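Local coordinates for protein ATP-dependent DNA helicase PIF1 (Candida albicans, PDB 7OTJ) that couples ATP hydrolysis to 5'-3' unwinding of DNA, and probably unwinds G-quadruplexes and forked RNA-DNA hybrids to maintain nuclear and mitochondrial genomes, at residues A94-R97 / W98-T101; I85-I88 / K89-K92; D195-F198 / I199-N203. All coordinates share one frame; numbering follows the deposited sequence.

Interaction 1: A94-R97 / W98-T101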
loop_
_atom_site.group_PDB
_atom_site.type_symbol
_atom_site.label_atom_id
_atom_site.label_comp_id
_atom_site.label_asym_id
_atom_site.label_seq_id
_atom_site.Cartn_x
_atom_site.Cartn_y
_atom_site.Cartn_z
ATOM N N ALA A 94 -9.092 19.409 -4.088
ATOM C CA ALA A 94 -9.305 18.232 -4.924
ATOM C C ALA A 94 -9.988 18.589 -6.234
ATOM O O ALA A 94 -9.684 17.999 -7.276
ATOM C CB ALA A 94 -10.135 17.192 -4.170
ATOM N N PHE A 95 -10.902 19.560 -6.210
ATOM C CA PHE A 95 -11.551 19.963 -7.449
ATOM C C PHE A 95 -10.541 20.538 -8.430
ATOM O O PHE A 95 -10.586 20.232 -9.628
ATOM C CB PHE A 95 -12.661 20.970 -7.161
ATOM C CG PHE A 95 -13.338 21.488 -8.397
ATOM C CD1 PHE A 95 -14.023 20.628 -9.241
ATOM C CD2 PHE A 95 -13.295 22.835 -8.712
ATOM C CE1 PHE A 95 -14.649 21.102 -10.376
ATOM C CE2 PHE A 95 -13.920 23.316 -9.844
ATOM C CZ PHE A 95 -14.598 22.448 -10.678
ATOM N N THR A 96 -9.602 21.351 -7.938
ATOM C CA THR A 96 -8.559 21.871 -8.815
ATOM C C THR A 96 -7.698 20.741 -9.364
ATOM O O THR A 96 -7.382 20.713 -10.561
ATOM C CB THR A 96 -7.698 22.894 -8.064
ATOM O OG1 THR A 96 -8.506 24.018 -7.684
ATOM C CG2 THR A 96 -6.556 23.382 -8.935
ATOM N N ARG A 97 -7.357 19.771 -8.510
ATOM C CA ARG A 97 -6.515 18.656 -8.927
ATOM C C ARG A 97 -7.193 17.823 -10.006
ATOM O O ARG A 97 -6.535 17.342 -10.935
ATOM C CB ARG A 97 -6.164 17.798 -7.713
ATOM C CG ARG A 97 -5.216 16.656 -8.006
ATOM C CD ARG A 97 -4.852 15.942 -6.734
ATOM N NE ARG A 97 -6.041 15.673 -5.938
ATOM C CZ ARG A 97 -6.022 15.199 -4.702
ATOM N NH1 ARG A 97 -4.883 14.916 -4.089
ATOM N NH2 ARG A 97 -7.174 15.009 -4.064
ATOM N N TRP A 98 -8.514 17.651 -9.906
ATOM C CA TRP A 98 -9.248 16.933 -10.941
ATOM C C TRP A 98 -9.166 17.645 -12.289
ATOM O O TRP A 98 -9.203 16.991 -13.338
ATOM C CB TRP A 98 -10.709 16.756 -10.533
ATOM C CG TRP A 98 -11.001 15.483 -9.813
ATOM C CD1 TRP A 98 -11.356 15.344 -8.501
ATOM C CD2 TRP A 98 -10.973 14.162 -10.363
ATOM N NE1 TRP A 98 -11.552 14.015 -8.200
ATOM C CE2 TRP A 98 -11.322 13.270 -9.326
ATOM C CE3 TRP A 98 -10.686 13.646 -11.629
ATOM C CZ2 TRP A 98 -11.392 11.893 -9.519
ATOM C CZ3 TRP A 98 -10.753 12.282 -11.817
ATOM C CH2 TRP A 98 -11.102 11.419 -10.769
ATOM N N ARG A 99 -9.058 18.974 -12.293
ATOM C CA ARG A 99 -9.011 19.688 -13.564
ATOM C C ARG A 99 -7.597 19.828 -14.105
ATOM O O ARG A 99 -7.411 19.860 -15.326
ATOM C CB ARG A 99 -9.653 21.070 -13.428
ATOM C CG ARG A 99 -11.168 21.031 -13.326
ATOM C CD ARG A 99 -11.771 22.423 -13.251
ATOM N NE ARG A 99 -11.208 23.202 -12.154
ATOM C CZ ARG A 99 -10.384 24.231 -12.309
ATOM N NH1 ARG A 99 -10.017 24.647 -13.512
ATOM N NH2 ARG A 99 -9.922 24.860 -11.230
ATOM N N GLU A 100 -6.592 19.870 -13.232
ATOM C CA GLU A 100 -5.211 20.000 -13.674
ATOM C C GLU A 100 -4.550 18.662 -13.994
ATOM O O GLU A 100 -3.423 18.660 -14.504
ATOM C CB GLU A 100 -4.378 20.730 -12.611
ATOM C CG GLU A 100 -4.889 22.118 -12.253
ATOM C CD GLU A 100 -3.986 22.829 -11.261
ATOM O OE1 GLU A 100 -3.705 24.032 -11.458
ATOM O OE2 GLU A 100 -3.554 22.180 -10.282
ATOM N N THR A 101 -5.210 17.536 -13.721
ATOM C CA THR A 101 -4.610 16.226 -13.956
ATOM C C THR A 101 -4.646 15.880 -15.442
ATOM O O THR A 101 -5.691 15.995 -16.089
ATOM C CB THR A 101 -5.329 15.139 -13.142
ATOM O OG1 THR A 101 -5.045 15.304 -11.749
ATOM C CG2 THR A 101 -4.868 13.750 -13.569
#
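Side-chain packing one turn apart joins F95 to R99 and T96 to E100 in the last two turns of helix 92-100. The R99 chain bends at its third torsion (chi3 -55°), which lays NE over one face of the F95 ring, 3.6 Å from CE2. The guanidinium is inclined to the ring, with 43° between the two planes, so the groups do not stack flat. Beside them T96 and E100 run the same way, and T96 CG2 rests 3.5 Å from OE2 of E100. The T96 hydroxyl turns back along the helix to the carbonyl of K92.

Backbone hydrogen bonding becomes less regular toward the C-terminal end of the helix. W98 N donates to A94 O at 2.9 Å in the regular helical pattern. T96 O accepts twice, from E100 N nearly in line with the carbonyl and from R99 N well above the carbonyl plane, while the bond from R99 N to F95 O is weak.

A side-chain hydrogen bond completes the end of the helix: T101, the first residue with non-helical backbone angles, sends OG1 to R97 O at 2.7 Å, alongside a weak bond from its own N.

Within the PIF1-like helicase region, W98 packs on L120, A124 and L127 of helix 114-128 and meets F71 of helix 68-72, its NE1 bonded to A72 O; R97 and T101 also touch F71, and strand 103-107 of the parallel sheet follows.

Interaction 2: I85-I88 / K89-K92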
loop_
_atom_site.group_PDB
_atom_site.type_symbol
_atom_site.label_atom_id
_atom_site.label_comp_id
_atom_site.label_asym_id
_atom_site.label_seq_id
_atom_site.Cartn_x
_atom_site.Cartn_y
_atom_site.Cartn_z
ATOM N N ILE A 85 -19.957 14.211 -6.536
ATOM C CA ILE A 85 -19.493 15.362 -7.304
ATOM C C ILE A 85 -19.601 16.638 -6.483
ATOM O O ILE A 85 -18.701 17.485 -6.513
ATOM C CB ILE A 85 -20.278 15.474 -8.622
ATOM C CG1 ILE A 85 -19.931 14.308 -9.537
ATOM C CG2 ILE A 85 -19.982 16.792 -9.311
ATOM C CD1 ILE A 85 -20.789 14.235 -10.761
ATOM N N LYS A 86 -20.697 16.798 -5.738
ATOM C CA LYS A 86 -20.836 17.991 -4.908
ATOM C C LYS A 86 -19.776 18.022 -3.812
ATOM O O LYS A 86 -19.199 19.079 -3.531
ATOM C CB LYS A 86 -22.243 18.067 -4.305
ATOM C CG LYS A 86 -23.378 18.087 -5.327
ATOM C CD LYS A 86 -24.657 18.702 -4.754
ATOM C CE LYS A 86 -25.101 18.016 -3.471
ATOM N NZ LYS A 86 -25.310 16.554 -3.666
ATOM N N LYS A 87 -19.497 16.872 -3.195
ATOM C CA LYS A 87 -18.472 16.816 -2.155
ATOM C C LYS A 87 -17.112 17.218 -2.710
ATOM O O LYS A 87 -16.385 18.004 -2.093
ATOM C CB LYS A 87 -18.409 15.416 -1.543
ATOM C CG LYS A 87 -17.371 15.276 -0.439
ATOM C CD LYS A 87 -17.352 13.868 0.126
ATOM C CE LYS A 87 -16.370 13.758 1.281
ATOM N NZ LYS A 87 -16.391 12.410 1.908
ATOM N N ILE A 88 -16.745 16.674 -3.871
ATOM C CA ILE A 88 -15.458 17.006 -4.470
ATOM C C ILE A 88 -15.404 18.475 -4.858
ATOM O O ILE A 88 -14.345 19.109 -4.768
ATOM C CB ILE A 88 -15.187 16.076 -5.665
ATOM C CG1 ILE A 88 -15.053 14.635 -5.163
ATOM C CG2 ILE A 88 -13.940 16.513 -6.425
ATOM C CD1 ILE A 88 -14.922 13.606 -6.248
ATOM N N LYS A 89 -16.538 19.053 -5.263
ATOM C CA LYS A 89 -16.538 20.464 -5.632
ATOM C C LYS A 89 -16.369 21.371 -4.419
ATOM O O LYS A 89 -15.892 22.504 -4.558
ATOM C CB LYS A 89 -17.827 20.815 -6.379
ATOM C CG LYS A 89 -17.843 20.345 -7.826
ATOM C CD LYS A 89 -19.097 20.791 -8.557
ATOM C CE LYS A 89 -19.089 20.321 -10.003
ATOM N NZ LYS A 89 -20.301 20.768 -10.750
ATOM N N ARG A 90 -16.750 20.899 -3.228
ATOM C CA ARG A 90 -16.510 21.674 -2.012
ATOM C C ARG A 90 -15.037 21.667 -1.622
ATOM O O ARG A 90 -14.544 22.649 -1.054
ATOM C CB ARG A 90 -17.373 21.150 -0.863
ATOM C CG ARG A 90 -18.874 21.394 -1.024
ATOM C CD ARG A 90 -19.621 21.069 0.266
ATOM N NE ARG A 90 -19.404 19.694 0.710
ATOM C CZ ARG A 90 -20.230 18.686 0.464
ATOM N NH1 ARG A 90 -21.346 18.860 -0.230
ATOM N NH2 ARG A 90 -19.938 17.478 0.933
ATOM N N ASN A 91 -14.339 20.560 -1.867
ATOM C CA ASN A 91 -12.895 20.459 -1.655
ATOM C C ASN A 91 -12.211 21.130 -2.840
ATOM O O ASN A 91 -11.894 20.491 -3.848
ATOM C CB ASN A 91 -12.480 18.998 -1.517
ATOM C CG ASN A 91 -11.023 18.829 -1.106
ATOM O OD1 ASN A 91 -10.239 19.778 -1.128
ATOM N ND2 ASN A 91 -10.658 17.607 -0.736
ATOM N N LYS A 92 -11.984 22.440 -2.725
ATOM C CA LYS A 92 -11.390 23.176 -3.833
ATOM C C LYS A 92 -9.964 22.731 -4.129
ATOM O O LYS A 92 -9.475 22.956 -5.241
ATOM C CB LYS A 92 -11.442 24.677 -3.559
ATOM C CG LYS A 92 -12.809 25.278 -3.851
ATOM C CD LYS A 92 -13.269 24.907 -5.259
ATOM C CE LYS A 92 -14.552 25.634 -5.659
ATOM N NZ LYS A 92 -14.365 27.105 -5.811
#
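R90 folds its guanidinium back over the preceding turn of helix 81-90, laying one face on the backbone at K86 and K87. A bend at its third torsion (chi3 -57°) brings the group round, so that K87 CA and K86 O both lie over that face and NH2 comes within 3.5 Å of K87 CA. The same nitrogen stands 3.6 Å from K87 CB, as the arginine crosses the base of the lysine chain. K87 itself is fully extended and delivers NZ to the carbonyl of F74, while R90 NE makes a long, weak ion pair with E431.

I85 packs separately against the methylenes of K89, the two running side by side in the same direction, with I85 CG2 3.7 Å from K89 CE. In the backbone of the same turn, K89 N donates to I85 O at 2.9 Å, and R90 N donates to K86 O at 3.1 Å.

The helix closes at K87 O, which receives N91 N at 3.3 Å and a weak second bond from R90 N. N91 then leaves helical geometry at the centre of an inverse gamma turn. With CG anti to the backbone N (chi1 -172°), its OD1 reaches A94 N and, weakly, K93 N. This is an asparagine N-cap at a tight helix-to-helix junction, one residue ending helix 81-90 and capping helix 92-100.

Interaction 3: D195-F198 / I199-N203. Unlike the reference sequence in segment 199-203: D200 (reference Asn).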
loop_
_atom_site.group_PDB
_atom_site.type_symbol
_atom_site.label_atom_id
_atom_site.label_comp_id
_atom_site.label_asym_id
_atom_site.label_seq_id
_atom_site.Cartn_x
_atom_site.Cartn_y
_atom_site.Cartn_z
ATOM N N ASP A 195 16.617 -17.856 -8.754
ATOM C CA ASP A 195 16.170 -19.208 -8.424
ATOM C C ASP A 195 15.034 -19.585 -9.366
ATOM O O ASP A 195 13.869 -19.282 -9.091
ATOM C CB ASP A 195 15.734 -19.281 -6.968
ATOM C CG ASP A 195 15.364 -20.679 -6.536
ATOM O OD1 ASP A 195 15.424 -21.621 -7.360
ATOM O OD2 ASP A 195 15.010 -20.830 -5.350
ATOM N N GLN A 196 15.373 -20.276 -10.454
ATOM C CA GLN A 196 14.372 -20.540 -11.482
ATOM C C GLN A 196 13.279 -21.465 -10.967
ATOM O O GLN A 196 12.100 -21.277 -11.295
ATOM C CB GLN A 196 15.031 -21.127 -12.728
ATOM C CG GLN A 196 14.040 -21.439 -13.840
ATOM C CD GLN A 196 13.227 -20.225 -14.276
ATOM O OE1 GLN A 196 13.753 -19.118 -14.388
ATOM N NE2 GLN A 196 11.937 -20.432 -14.523
ATOM N N ARG A 197 13.645 -22.448 -10.137
ATOM C CA ARG A 197 12.650 -23.337 -9.550
ATOM C C ARG A 197 11.657 -22.557 -8.704
ATOM O O ARG A 197 10.448 -22.799 -8.775
ATOM C CB ARG A 197 13.346 -24.410 -8.708
ATOM C CG ARG A 197 12.405 -25.273 -7.883
ATOM C CD ARG A 197 11.483 -26.063 -8.781
ATOM N NE ARG A 197 10.459 -26.795 -8.045
ATOM C CZ ARG A 197 9.362 -27.297 -8.599
ATOM N NH1 ARG A 197 9.093 -27.120 -9.883
ATOM N NH2 ARG A 197 8.516 -27.997 -7.847
ATOM N N PHE A 198 12.154 -21.612 -7.903
ATOM C CA PHE A 198 11.269 -20.756 -7.123
ATOM C C PHE A 198 10.288 -20.020 -8.028
ATOM O O PHE A 198 9.093 -19.932 -7.719
ATOM C CB PHE A 198 12.097 -19.768 -6.296
ATOM C CG PHE A 198 11.318 -19.057 -5.225
ATOM C CD1 PHE A 198 10.120 -19.571 -4.755
ATOM C CD2 PHE A 198 11.780 -17.864 -4.691
ATOM C CE1 PHE A 198 9.402 -18.915 -3.770
ATOM C CE2 PHE A 198 11.063 -17.201 -3.706
ATOM C CZ PHE A 198 9.875 -17.727 -3.246
ATOM N N ILE A 199 10.772 -19.502 -9.161
ATOM C CA ILE A 199 9.902 -18.807 -10.108
ATOM C C ILE A 199 8.848 -19.759 -10.664
ATOM O O ILE A 199 7.667 -19.399 -10.779
ATOM C CB ILE A 199 10.744 -18.154 -11.223
ATOM C CG1 ILE A 199 11.650 -17.072 -10.640
ATOM C CG2 ILE A 199 9.854 -17.550 -12.305
ATOM C CD1 ILE A 199 12.569 -16.446 -11.661
ATOM N N ASP A 200 9.247 -20.988 -11.004
ATOM C CA ASP A 200 8.272 -21.965 -11.484
ATOM C C ASP A 200 7.205 -22.245 -10.430
ATOM O O ASP A 200 6.013 -22.331 -10.751
ATOM C CB ASP A 200 8.963 -23.276 -11.869
ATOM C CG ASP A 200 9.992 -23.105 -12.977
ATOM O OD1 ASP A 200 9.861 -22.158 -13.784
ATOM O OD2 ASP A 200 10.929 -23.933 -13.051
ATOM N N MET A 201 7.614 -22.363 -9.164
ATOM C CA MET A 201 6.671 -22.654 -8.087
ATOM C C MET A 201 5.677 -21.514 -7.910
ATOM O O MET A 201 4.469 -21.738 -7.778
ATOM C CB MET A 201 7.426 -22.908 -6.779
ATOM C CG MET A 201 8.239 -24.190 -6.746
ATOM S SD MET A 201 9.522 -24.129 -5.468
ATOM C CE MET A 201 8.548 -23.760 -4.007
ATOM N N LEU A 202 6.185 -20.286 -7.852
ATOM C CA LEU A 202 5.323 -19.114 -7.757
ATOM C C LEU A 202 4.364 -19.009 -8.939
ATOM O O LEU A 202 3.192 -18.662 -8.759
ATOM C CB LEU A 202 6.174 -17.855 -7.650
ATOM C CG LEU A 202 6.868 -17.688 -6.306
ATOM C CD1 LEU A 202 7.820 -16.508 -6.339
ATOM C CD2 LEU A 202 5.816 -17.521 -5.221
ATOM N N ASN A 203 4.852 -19.227 -10.162
ATOM C CA ASN A 203 3.961 -19.128 -11.317
ATOM C C ASN A 203 2.833 -20.149 -11.254
ATOM O O ASN A 203 1.711 -19.871 -11.697
ATOM C CB ASN A 203 4.745 -19.268 -12.619
ATOM C CG ASN A 203 5.462 -17.996 -12.989
ATOM O OD1 ASN A 203 5.144 -16.915 -12.474
ATOM N ND2 ASN A 203 6.438 -18.109 -13.876
#
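F198 and L202 face each other one turn apart near the start of helix 196-204, whose N-cap is D195. The leucine approaches obliquely and sets CD1 over one face of the phenyl ring, a CH-pi contact 4.0 Å from CD1 to the ring centroid. L202 also touches L480 and S481 of helix 475-481, and F198 touches R486, so the buried pair faces the chain around 475-486.

R197 and M201 cross at about a right angle. M201 CG sits over a face of the guanidinium, 3.7 Å from R197 NE, and the same NE forms a salt bridge with D217 of helix 212-219. The methionine thus crosses an arginine that is also held by D217 from outside the turn.

On the more exposed side, Q196 and D200 are likewise crossed, with amide and carboxylate planes 55° apart. The glutamine bends at its second torsion (chi2 57°), which swings its amide forward to D200 in the next turn.

D195 accepts a weak capping bond from F198 N on OD1, and its OD2 pairs with R486. Between Q196 and D200, NE2 reaches OD1 over 2.8 Å, arriving from above the carboxylate plane with an N-H...O angle of 138°.

How the interactions relate
Along the chain the order is interaction 2, interaction 1, interaction 3, all within the PIF1-like helicase region. The first two occupy successive helices, 81-90 and 92-100; their centres are 11 Å apart and they touch directly, with W98 CD1 3.5 Å from I88 CG2. Both helices pack on helix 114-128, and each contact comes within about 6 Å of the bound nucleic acid. Interaction 3 belongs to helix 196-204 on the opposite side of the chain's centre, about 43 Å from interaction 1 and 48 Å from interaction 2, centre to centre. It follows strand 182-186 in the chain. Interactions 1 and 2 thus form one helix-pair unit near the DNA, whereas interaction 3 lies on the nucleotide side, L202 about 6 Å from A27 between side chains.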